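Local coordinates for uncharacterized protein (Pyrococcus furiosus, PDB 4XM2) that removes an acetyl group from N,N'-diacetylchitobiose, acting as a deacetylase of the GlcNAc-PI de-N-acetylase family, at the interface of chains A and B and the interface of chains A and C. Sequence-based numbering; all coordinates share one arbitrary frame. Chains: chain A/B/C, Uncharacterized protein.

Contact 1: the interface of chains A and B. Residues chain A 71, 82, 110; chain B 69, 85, 108-110.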
loop_
_atom_site.group_PDB
_atom_site.type_symbol
_atom_site.label_atom_id
_atom_site.label_comp_id
_atom_site.label_asym_id
_atom_site.label_seq_id
_atom_site.Cartn_x
_atom_site.Cartn_y
_atom_site.Cartn_z
ATOM N N TYR A 71 8.705 -6.679 19.665
ATOM C CA TYR A 71 7.441 -6.493 20.309
ATOM C C TYR A 71 6.583 -7.765 20.412
ATOM O O TYR A 71 5.758 -7.856 21.307
ATOM C CB TYR A 71 6.712 -5.327 19.581
ATOM C CG TYR A 71 5.286 -4.987 19.945
ATOM C CD1 TYR A 71 4.951 -3.752 20.507
ATOM C CD2 TYR A 71 4.257 -5.848 19.655
ATOM C CE1 TYR A 71 3.607 -3.430 20.789
ATOM C CE2 TYR A 71 2.927 -5.531 19.972
ATOM C CZ TYR A 71 2.620 -4.329 20.498
ATOM O OH TYR A 71 1.260 -4.047 20.725
ATOM N N HIS A 82 4.830 -3.121 24.224
ATOM C CA HIS A 82 5.667 -1.965 24.497
ATOM C C HIS A 82 6.672 -2.316 25.622
ATOM O O HIS A 82 7.850 -1.869 25.627
ATOM C CB HIS A 82 4.821 -0.771 24.878
ATOM C CG HIS A 82 3.643 -0.553 23.975
ATOM N ND1 HIS A 82 3.773 -0.134 22.668
ATOM C CD2 HIS A 82 2.316 -0.716 24.189
ATOM C CE1 HIS A 82 2.578 -0.042 22.117
ATOM N NE2 HIS A 82 1.674 -0.377 23.023
ATOM N N ARG A 110 7.838 -2.552 13.937
ATOM C CA ARG A 110 7.268 -3.542 14.777
ATOM C C ARG A 110 7.595 -4.944 14.268
ATOM O O ARG A 110 7.324 -5.324 13.102
ATOM C CB ARG A 110 5.776 -3.307 14.937
ATOM C CG ARG A 110 5.221 -4.011 16.181
ATOM C CD ARG A 110 3.798 -3.611 16.494
ATOM N NE ARG A 110 3.754 -2.298 17.125
ATOM C CZ ARG A 110 2.618 -1.659 17.436
ATOM N NH1 ARG A 110 1.473 -2.214 17.138
ATOM N NH2 ARG A 110 2.627 -0.468 18.056
ATOM N N ASP B 69 -0.950 4.379 20.181
ATOM C CA ASP B 69 -0.234 4.169 21.443
ATOM C C ASP B 69 0.455 5.392 22.001
ATOM O O ASP B 69 1.109 5.288 23.022
ATOM C CB ASP B 69 0.842 3.124 21.266
ATOM C CG ASP B 69 1.774 3.425 20.082
ATOM O OD1 ASP B 69 2.000 4.618 19.691
ATOM O OD2 ASP B 69 2.307 2.436 19.552
ATOM N N ALA B 85 4.797 4.801 25.632
ATOM C CA ALA B 85 3.491 4.176 25.393
ATOM C C ALA B 85 3.063 3.435 26.629
ATOM O O ALA B 85 1.876 3.407 26.993
ATOM C CB ALA B 85 3.564 3.238 24.234
ATOM N N ASN B 108 -3.409 -0.345 19.379
ATOM C CA ASN B 108 -1.976 -0.342 19.343
ATOM C C ASN B 108 -1.365 0.080 17.977
ATOM O O ASN B 108 -0.242 -0.355 17.604
ATOM C CB ASN B 108 -1.413 -1.689 19.827
ATOM C CG ASN B 108 -1.531 -1.882 21.357
ATOM O OD1 ASN B 108 -1.787 -3.010 21.808
ATOM N ND2 ASN B 108 -1.368 -0.804 22.146
ATOM N N TYR B 109 -2.061 0.918 17.216
ATOM C CA TYR B 109 -1.395 1.351 15.987
ATOM C C TYR B 109 -0.425 2.359 16.455
ATOM O O TYR B 109 -0.643 2.957 17.485
ATOM C CB TYR B 109 -2.352 1.850 14.930
ATOM C CG TYR B 109 -3.147 0.693 14.382
ATOM C CD1 TYR B 109 -2.557 -0.204 13.460
ATOM C CD2 TYR B 109 -4.476 0.478 14.787
ATOM C CE1 TYR B 109 -3.259 -1.294 12.965
ATOM C CE2 TYR B 109 -5.234 -0.634 14.275
ATOM C CZ TYR B 109 -4.599 -1.522 13.350
ATOM O OH TYR B 109 -5.276 -2.653 12.822
ATOM N N ARG B 110 0.688 2.507 15.761
ATOM C CA ARG B 110 1.659 3.436 16.268
ATOM C C ARG B 110 1.234 4.882 15.996
ATOM O O ARG B 110 0.836 5.239 14.890
ATOM C CB ARG B 110 3.058 3.111 15.761
ATOM C CG ARG B 110 4.061 4.056 16.298
ATOM C CD ARG B 110 5.455 3.714 15.767
ATOM N NE ARG B 110 5.829 2.430 16.323
ATOM C CZ ARG B 110 6.945 1.770 16.063
ATOM N NH1 ARG B 110 7.858 2.272 15.224
ATOM N NH2 ARG B 110 7.143 0.601 16.678
HETATM O O HOH W 1 4.534 1.192 18.577
HETATM O O HOH W 2 6.218 -1.251 18.250
#
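A:Arg110 reaching over to B:Asn108 marks a two-fold symmetric interface between two copies of this GlcNAc-PI de-N-acetylase family member, one that joins subunits in pairs within the deposited six-chain assembly. The arginine presents the end of its guanidinium to one backbone oxygen: NH1 lies 2.6 Å and NH2 2.9 Å from B:Asn108 O. The oxygen sits close to the guanidinium plane, so both N-H groups converge on it, and a bend at chi3 (-77°) turns the arginine end toward the partner strand. A:Tyr71 backs the chain, its ring face receiving A:Arg110 CD. The same NH2 also forms a salt bridge to B:Asp69 OD2 at 3.3 Å, the two flat groups being steeply inclined. Water 1 reinforces this pairing, since it lies 2.6 Å from A:Arg110 NH2 and 2.7 Å from B:Asp69 OD2. With water 2 it bridges the guanidinium groups of A:Arg110 and B:Arg110, and the nearby carboxylate probably offsets their like charges. A:His82 offers one face to the methyl CB of B:Ala85, 3.8 Å from the ring centroid, and rests the opposite face on A:Tyr71 CE1. At its edge, NE2 can accept a hydrogen bond from B:Asn108 ND2, 3.2 Å away in the ring plane.

Contact 2: the interface of chains A and C. Residues chain A 116, 121, 160; chain C 112, 147, 149, 152-153.
Charge pairing between A:Glu160 and C:Arg152 leads the contacts at this interface between two deacetylase subunits. The guanidinium NH2 of C:Arg152 lies 3.0 Å from the carboxylate oxygen A:Glu160 OE2, approaching nearly along its C-O axis. Within chain A, the other oxygen, OE1, is held side-on by A:Arg121, whose NE and NH2 both come from above the carboxylate plane and from the same face, NE at 2.8 Å.

Hydrogen bonding ties a tyrosine into the same cluster. The phenol OH of A:Tyr116 donates to A:Glu160 OE2 on its syn side at 2.6 Å and accepts from C:Arg152 NH2 at 2.8 Å, closing a triangle; the latter bond is strongly bent, 116° at the hydrogen. A kink at chi3 (-67°) brings C:Arg152 round to this pair. Without this carboxylate, as with an alanine here, A:Arg121 and C:Arg152 would probably lose the anion they share and the A:Tyr116 hydroxyl its acceptor.

Looser contacts surround the polar core. C:Pro149 CB lies 3.6 Å from A:Tyr116 OH, while C:Arg153 NH2 comes to the edge of the tyrosine ring, 3.5 Å from CE2.

In the fold, helix 149-164 is used twice: chain C contributes its N-terminal end and chain A its C-terminal end, flanked by helix 118-131 and the loop before it.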
loop_
_atom_site.group_PDB
_atom_site.type_symbol
_atom_site.label_atom_id
_atom_site.label_comp_id
_atom_site.label_asym_id
_atom_site.label_seq_id
_atom_site.Cartn_x
_atom_site.Cartn_y
_atom_site.Cartn_z
ATOM N N TYR A 116 8.538 -4.514 3.340
ATOM C CA TYR A 116 9.509 -4.670 2.264
ATOM C C TYR A 116 9.289 -3.516 1.268
ATOM O O TYR A 116 8.468 -3.600 0.359
ATOM C CB TYR A 116 9.391 -6.040 1.571
ATOM C CG TYR A 116 10.392 -6.254 0.458
ATOM C CD1 TYR A 116 11.711 -6.648 0.721
ATOM C CD2 TYR A 116 10.007 -6.070 -0.858
ATOM C CE1 TYR A 116 12.642 -6.814 -0.327
ATOM C CE2 TYR A 116 10.883 -6.242 -1.882
ATOM C CZ TYR A 116 12.197 -6.657 -1.627
ATOM O OH TYR A 116 13.012 -6.801 -2.706
ATOM N N ARG A 121 14.853 0.505 2.668
ATOM C CA ARG A 121 16.107 0.680 2.017
ATOM C C ARG A 121 16.712 2.044 2.353
ATOM O O ARG A 121 17.905 2.127 2.593
ATOM C CB ARG A 121 15.960 0.567 0.504
ATOM C CG ARG A 121 15.447 -0.773 0.027
ATOM C CD ARG A 121 15.454 -0.829 -1.541
ATOM N NE ARG A 121 14.915 -2.168 -1.837
ATOM C CZ ARG A 121 13.675 -2.382 -2.224
ATOM N NH1 ARG A 121 12.904 -1.339 -2.495
ATOM N NH2 ARG A 121 13.214 -3.641 -2.287
ATOM N N GLU A 160 20.210 -5.385 -1.044
ATOM C CA GLU A 160 19.777 -4.373 -1.972
ATOM C C GLU A 160 20.282 -3.016 -1.544
ATOM O O GLU A 160 20.592 -2.214 -2.401
ATOM C CB GLU A 160 18.234 -4.311 -1.987
ATOM C CG GLU A 160 17.535 -5.406 -2.756
ATOM C CD GLU A 160 16.150 -5.687 -2.192
ATOM O OE1 GLU A 160 15.605 -4.819 -1.446
ATOM O OE2 GLU A 160 15.596 -6.767 -2.497
ATOM N N THR C 112 14.386 0.385 -9.782
ATOM C CA THR C 112 14.369 0.130 -8.345
ATOM C C THR C 112 12.991 0.147 -7.629
ATOM O O THR C 112 12.909 -0.263 -6.464
ATOM C CB THR C 112 15.480 0.814 -7.495
ATOM O OG1 THR C 112 15.153 2.187 -7.195
ATOM C CG2 THR C 112 16.915 0.693 -8.187
ATOM N N SER C 147 19.511 -10.833 -6.908
ATOM C CA SER C 147 19.276 -9.866 -5.838
ATOM C C SER C 147 18.577 -8.578 -6.312
ATOM O O SER C 147 18.293 -7.669 -5.520
ATOM C CB SER C 147 20.628 -9.523 -5.177
ATOM O OG SER C 147 21.171 -10.689 -4.510
ATOM N N PRO C 149 15.235 -6.810 -7.089
ATOM C CA PRO C 149 13.760 -6.899 -7.095
ATOM C C PRO C 149 13.099 -6.661 -8.438
ATOM O O PRO C 149 12.095 -7.287 -8.726
ATOM C CB PRO C 149 13.338 -5.792 -6.126
ATOM C CG PRO C 149 14.531 -4.903 -6.098
ATOM C CD PRO C 149 15.688 -5.785 -6.132
ATOM N N ARG C 152 13.376 -10.061 -10.378
ATOM C CA ARG C 152 12.490 -11.144 -9.877
ATOM C C ARG C 152 11.032 -10.882 -10.226
ATOM O O ARG C 152 10.385 -11.686 -10.885
ATOM C CB ARG C 152 12.584 -11.272 -8.360
ATOM C CG ARG C 152 13.966 -11.652 -7.813
ATOM C CD ARG C 152 13.896 -11.880 -6.276
ATOM N NE ARG C 152 13.608 -10.671 -5.477
ATOM C CZ ARG C 152 14.540 -10.028 -4.753
ATOM N NH1 ARG C 152 15.791 -10.466 -4.780
ATOM N NH2 ARG C 152 14.264 -8.965 -4.006
ATOM N N ARG C 153 10.566 -9.705 -9.835
ATOM C CA ARG C 153 9.240 -9.233 -10.184
ATOM C C ARG C 153 8.911 -9.307 -11.701
ATOM O O ARG C 153 7.799 -9.759 -12.072
ATOM C CB ARG C 153 9.029 -7.813 -9.634
ATOM C CG ARG C 153 9.081 -7.808 -8.171
ATOM C CD ARG C 153 9.001 -6.431 -7.580
ATOM N NE ARG C 153 8.738 -6.569 -6.142
ATOM C CZ ARG C 153 8.395 -5.545 -5.349
ATOM N NH1 ARG C 153 8.209 -4.310 -5.861
ATOM N NH2 ARG C 153 8.140 -5.766 -4.058
#

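Contact 3: the interface of chains A and C. Residues chain A 259-260; chain C 46, 143, 146, 148, 151, 191.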
loop_
_atom_site.group_PDB
_atom_site.type_symbol
_atom_site.label_atom_id
_atom_site.label_comp_id
_atom_site.label_asym_id
_atom_site.label_seq_id
_atom_site.Cartn_x
_atom_site.Cartn_y
_atom_site.Cartn_z
ATOM N N HIS A 259 23.624 -11.006 -9.127
ATOM C CA HIS A 259 22.891 -10.496 -10.259
ATOM C C HIS A 259 23.165 -11.362 -11.497
ATOM O O HIS A 259 24.340 -11.617 -11.842
ATOM C CB HIS A 259 23.275 -9.040 -10.548
ATOM C CG HIS A 259 22.308 -8.337 -11.457
ATOM N ND1 HIS A 259 20.949 -8.343 -11.241
ATOM C CD2 HIS A 259 22.504 -7.612 -12.586
ATOM C CE1 HIS A 259 20.346 -7.657 -12.193
ATOM N NE2 HIS A 259 21.267 -7.198 -13.019
ATOM N N ILE A 260 22.071 -11.815 -12.130
ATOM C CA ILE A 260 22.086 -12.548 -13.427
ATOM C C ILE A 260 23.205 -13.607 -13.565
ATOM O O ILE A 260 23.745 -13.790 -14.656
ATOM C CB ILE A 260 22.111 -11.564 -14.691
ATOM C CG1 ILE A 260 23.418 -10.740 -14.766
ATOM C CG2 ILE A 260 20.886 -10.674 -14.749
ATOM C CD1 ILE A 260 23.472 -9.681 -15.945
ATOM N N ILE C 46 21.739 -8.144 -23.232
ATOM C CA ILE C 46 22.540 -9.038 -22.366
ATOM C C ILE C 46 22.094 -10.512 -22.284
ATOM O O ILE C 46 22.912 -11.448 -22.484
ATOM C CB ILE C 46 22.768 -8.436 -20.979
ATOM C CG1 ILE C 46 23.417 -7.052 -21.142
ATOM C CG2 ILE C 46 23.666 -9.336 -20.163
ATOM C CD1 ILE C 46 23.569 -6.258 -19.871
ATOM N N LEU C 143 16.022 -17.677 -10.590
ATOM C CA LEU C 143 17.454 -17.609 -10.675
ATOM C C LEU C 143 18.037 -17.492 -9.281
ATOM O O LEU C 143 17.837 -16.504 -8.605
ATOM C CB LEU C 143 17.911 -16.437 -11.585
ATOM C CG LEU C 143 19.442 -16.296 -11.717
ATOM C CD1 LEU C 143 19.993 -17.395 -12.602
ATOM C CD2 LEU C 143 19.805 -14.987 -12.283
ATOM N N GLU C 146 19.589 -14.181 -7.283
ATOM C CA GLU C 146 19.311 -12.970 -8.024
ATOM C C GLU C 146 18.829 -11.953 -6.993
ATOM O O GLU C 146 17.861 -12.174 -6.309
ATOM C CB GLU C 146 18.248 -13.223 -9.117
ATOM C CG GLU C 146 17.691 -11.929 -9.805
ATOM C CD GLU C 146 18.770 -11.063 -10.353
ATOM O OE1 GLU C 146 18.995 -9.971 -9.798
ATOM O OE2 GLU C 146 19.414 -11.477 -11.324
ATOM N N HIS C 148 18.241 -8.485 -7.583
ATOM C CA HIS C 148 17.509 -7.279 -7.979
ATOM C C HIS C 148 15.988 -7.516 -7.956
ATOM O O HIS C 148 15.491 -8.324 -8.717
ATOM C CB HIS C 148 17.979 -6.762 -9.345
ATOM C CG HIS C 148 17.602 -5.332 -9.579
ATOM N ND1 HIS C 148 18.527 -4.352 -9.895
ATOM C CD2 HIS C 148 16.416 -4.691 -9.421
ATOM C CE1 HIS C 148 17.909 -3.184 -9.977
ATOM N NE2 HIS C 148 16.626 -3.366 -9.716
ATOM N N HIS C 151 14.219 -7.554 -11.203
ATOM C CA HIS C 151 14.462 -8.677 -12.055
ATOM C C HIS C 151 13.469 -9.782 -11.662
ATOM O O HIS C 151 12.791 -10.347 -12.533
ATOM C CB HIS C 151 15.935 -9.105 -12.003
ATOM C CG HIS C 151 16.796 -8.439 -13.038
ATOM N ND1 HIS C 151 17.671 -9.144 -13.843
ATOM C CD2 HIS C 151 16.917 -7.135 -13.413
ATOM C CE1 HIS C 151 18.287 -8.305 -14.667
ATOM N NE2 HIS C 151 17.845 -7.080 -14.437
ATOM N N TYR C 191 18.154 -15.847 -18.578
ATOM C CA TYR C 191 18.863 -15.674 -17.337
ATOM C C TYR C 191 18.458 -16.783 -16.385
ATOM O O TYR C 191 18.105 -16.500 -15.253
ATOM C CB TYR C 191 18.510 -14.359 -16.674
ATOM C CG TYR C 191 19.005 -13.081 -17.258
ATOM C CD1 TYR C 191 20.261 -12.974 -17.876
ATOM C CD2 TYR C 191 18.255 -11.915 -17.100
ATOM C CE1 TYR C 191 20.732 -11.719 -18.370
ATOM C CE2 TYR C 191 18.701 -10.680 -17.602
ATOM C CZ TYR C 191 19.958 -10.588 -18.251
ATOM O OH TYR C 191 20.409 -9.328 -18.720
#
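The imidazole of A:His259 meets that of C:His151 edge to face, with planes 57° apart and CE1 of A:His259 standing 3.3 Å above the centre of the C:His151 ring. One face of A:His259 carries the CG2 methyl of its own neighbour, A:Ile260, and C:His151 CD2 lies at its edge. The same methyl, by facing chain C as well, sits over the centre of the C:Tyr191 ring, 3.5 Å from the centroid. The isoleucine holds CG1 between its backbone N and carbonyl carbon (chi1 65°), which leaves CG2 anti to the carbonyl carbon and packed against the A:His259, C:His151 and C:Tyr191 rings. C:Leu143 CD2 packs against the backbone at A:Ile260 CA, 3.5 Å away.

Polar bonds fix the turn of these groups. C:Glu146 stands with its carboxylate nearly perpendicular to the A:His259 ring. Its OE1 uses the syn lone pair for A:His259 ND1, at 2.9 Å, and the anti lone pair for the backbone N of C:His148, at 2.8 Å. OE2 accepts from the A:Ile260 backbone N at 2.8 Å in a fairly straight bond, 166° at the hydrogen. One carboxylate therefore fastens two successive residues of the chain A loop while being positioned by its own chain.

C:His148 and C:His151 are the two histidines of the HxxH motif (HPDH here), the second of which typically binds the catalytic zinc in this family. The loop of chain A thus appears to complete the wall of chain C's active site, which would make assembly part of its architecture.

Contact 4: the interface of chains A and B. Residues chain A 69, 85, 89, 108; chain B 71, 80, 82, 110.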
loop_
_atom_site.group_PDB
_atom_site.type_symbol
_atom_site.label_atom_id
_atom_site.label_comp_id
_atom_site.label_asym_id
_atom_site.label_seq_id
_atom_site.Cartn_x
_atom_site.Cartn_y
_atom_site.Cartn_z
ATOM N N ASP A 69 11.653 -4.174 16.787
ATOM C CA ASP A 69 11.743 -3.961 18.233
ATOM C C ASP A 69 11.450 -5.201 19.120
ATOM O O ASP A 69 11.391 -5.069 20.340
ATOM C CB ASP A 69 10.728 -2.884 18.595
ATOM C CG ASP A 69 9.317 -3.238 18.107
ATOM O OD1 ASP A 69 9.037 -4.433 17.757
ATOM O OD2 ASP A 69 8.496 -2.306 18.045
ATOM N N ALA A 85 9.560 -4.515 24.410
ATOM C CA ALA A 85 10.533 -3.814 23.579
ATOM C C ALA A 85 11.485 -2.970 24.412
ATOM O O ALA A 85 12.667 -2.824 24.077
ATOM C CB ALA A 85 9.807 -2.949 22.539
ATOM N N ARG A 89 15.422 -4.171 24.444
ATOM C CA ARG A 89 16.495 -3.288 24.072
ATOM C C ARG A 89 17.607 -3.375 25.138
ATOM O O ARG A 89 18.803 -3.391 24.788
ATOM C CB ARG A 89 16.025 -1.836 23.896
ATOM C CG ARG A 89 17.205 -0.822 23.803
ATOM C CD ARG A 89 16.755 0.632 23.965
ATOM N NE ARG A 89 15.690 0.984 23.024
ATOM C CZ ARG A 89 15.788 1.905 22.064
ATOM N NH1 ARG A 89 14.742 2.123 21.260
ATOM N NH2 ARG A 89 16.911 2.614 21.921
ATOM N N ASN A 108 13.251 0.316 14.708
ATOM C CA ASN A 108 11.977 0.297 15.458
ATOM C C ASN A 108 10.713 -0.015 14.680
ATOM O O ASN A 108 9.605 0.399 15.103
ATOM C CB ASN A 108 11.778 1.625 16.194
ATOM C CG ASN A 108 12.764 1.803 17.352
ATOM O OD1 ASN A 108 13.257 2.896 17.579
ATOM N ND2 ASN A 108 13.069 0.716 18.052
ATOM N N TYR B 71 3.059 6.738 21.311
ATOM C CA TYR B 71 4.500 6.556 21.110
ATOM C C TYR B 71 5.256 7.817 20.720
ATOM O O TYR B 71 6.405 7.988 21.112
ATOM C CB TYR B 71 4.716 5.382 20.107
ATOM C CG TYR B 71 6.123 5.013 19.616
ATOM C CD1 TYR B 71 6.696 3.737 19.897
ATOM C CD2 TYR B 71 6.824 5.850 18.798
ATOM C CE1 TYR B 71 7.993 3.367 19.422
ATOM C CE2 TYR B 71 8.099 5.481 18.321
ATOM C CZ TYR B 71 8.666 4.248 18.642
ATOM O OH TYR B 71 9.922 3.955 18.119
ATOM N N SER B 80 12.203 7.000 25.018
ATOM C CA SER B 80 11.941 6.182 23.828
ATOM C C SER B 80 10.434 5.986 23.747
ATOM O O SER B 80 9.777 5.931 24.775
ATOM C CB SER B 80 12.660 4.829 23.876
ATOM O OG SER B 80 11.903 3.830 24.554
ATOM N N HIS B 82 8.615 3.476 23.123
ATOM C CA HIS B 82 8.159 2.281 23.843
ATOM C C HIS B 82 7.844 2.602 25.298
ATOM O O HIS B 82 6.797 2.204 25.810
ATOM C CB HIS B 82 9.205 1.179 23.781
ATOM C CG HIS B 82 9.508 0.712 22.392
ATOM N ND1 HIS B 82 8.583 0.051 21.606
ATOM C CD2 HIS B 82 10.639 0.792 21.653
ATOM C CE1 HIS B 82 9.136 -0.256 20.447
ATOM N NE2 HIS B 82 10.380 0.184 20.448
ATOM N N ARG B 110 0.688 2.507 15.761
ATOM C CA ARG B 110 1.659 3.436 16.268
ATOM C C ARG B 110 1.234 4.882 15.996
ATOM O O ARG B 110 0.836 5.239 14.890
ATOM C CB ARG B 110 3.058 3.111 15.761
ATOM C CG ARG B 110 4.061 4.056 16.298
ATOM C CD ARG B 110 5.455 3.714 15.767
ATOM N NE ARG B 110 5.829 2.430 16.323
ATOM C CZ ARG B 110 6.945 1.770 16.063
ATOM N NH1 ARG B 110 7.858 2.272 15.224
ATOM N NH2 ARG B 110 7.143 0.601 16.678
HETATM O O HOH W 3 6.218 -1.251 18.250
#
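The A:Ala85 methyl CB lies over one face of the B:His82 ring, 3.5 Å from its centroid. The opposite ring face rests on B:Tyr71 CE1, so the histidine is sandwiched between a partner methyl and its own chain's tyrosine. At its rim, CE1 points toward the carboxylate oxygen A:Asp69 OD2 at 3.2 Å, with the carboxylate turned 64° from the ring. The A:Asn108 amide lies more steeply still, 80° from the ring, with ND2 at the imidazole edge.

B:Arg110 meets chain A with the outer edge of its guanidinium. NH1 at 2.6 Å and NH2 at 2.9 Å both donate to A:Asn108 O, NH2 arriving almost in line with the carbonyl bond. Running antiparallel alongside A:Asp69, the arginine also makes a long salt bridge from NH2 to OD2, 3.5 Å, and water 3 joins the two groups, 2.5 Å from OD2. B:Tyr71 steadies one guanidinium face with CE1, while the bend at chi3 (-67°) aims the end of the chain. Were B:Arg110 a leucine, A:Asn108 O would probably lose both donors and A:Asp69 its cationic mate.

In chain A the surface combines the end of strand 103-109, the loop following strand 61-68 and helix 81-99; chain B supplies the start of helix 81-98, the loop before it and B:Arg110, just after strand 101-109.

Contacts 1 and 4 are twin halves of one two-fold interface, their C-alpha centres about 7 Å apart. They share B:Arg110, and water 2 of contact 1 is the same molecule as water 3 of contact 4. Contacts 2 and 3 lie about 11 Å apart on the interface with chain C, where both use residues of its helix 149-164 and the loop before it. From contact 1 to contact 3 the centres are about 38 Å apart, so chain A binds its two partners through well-separated surfaces. Using one two-fold and one asymmetric interface is compatible with building the six-chain assembly.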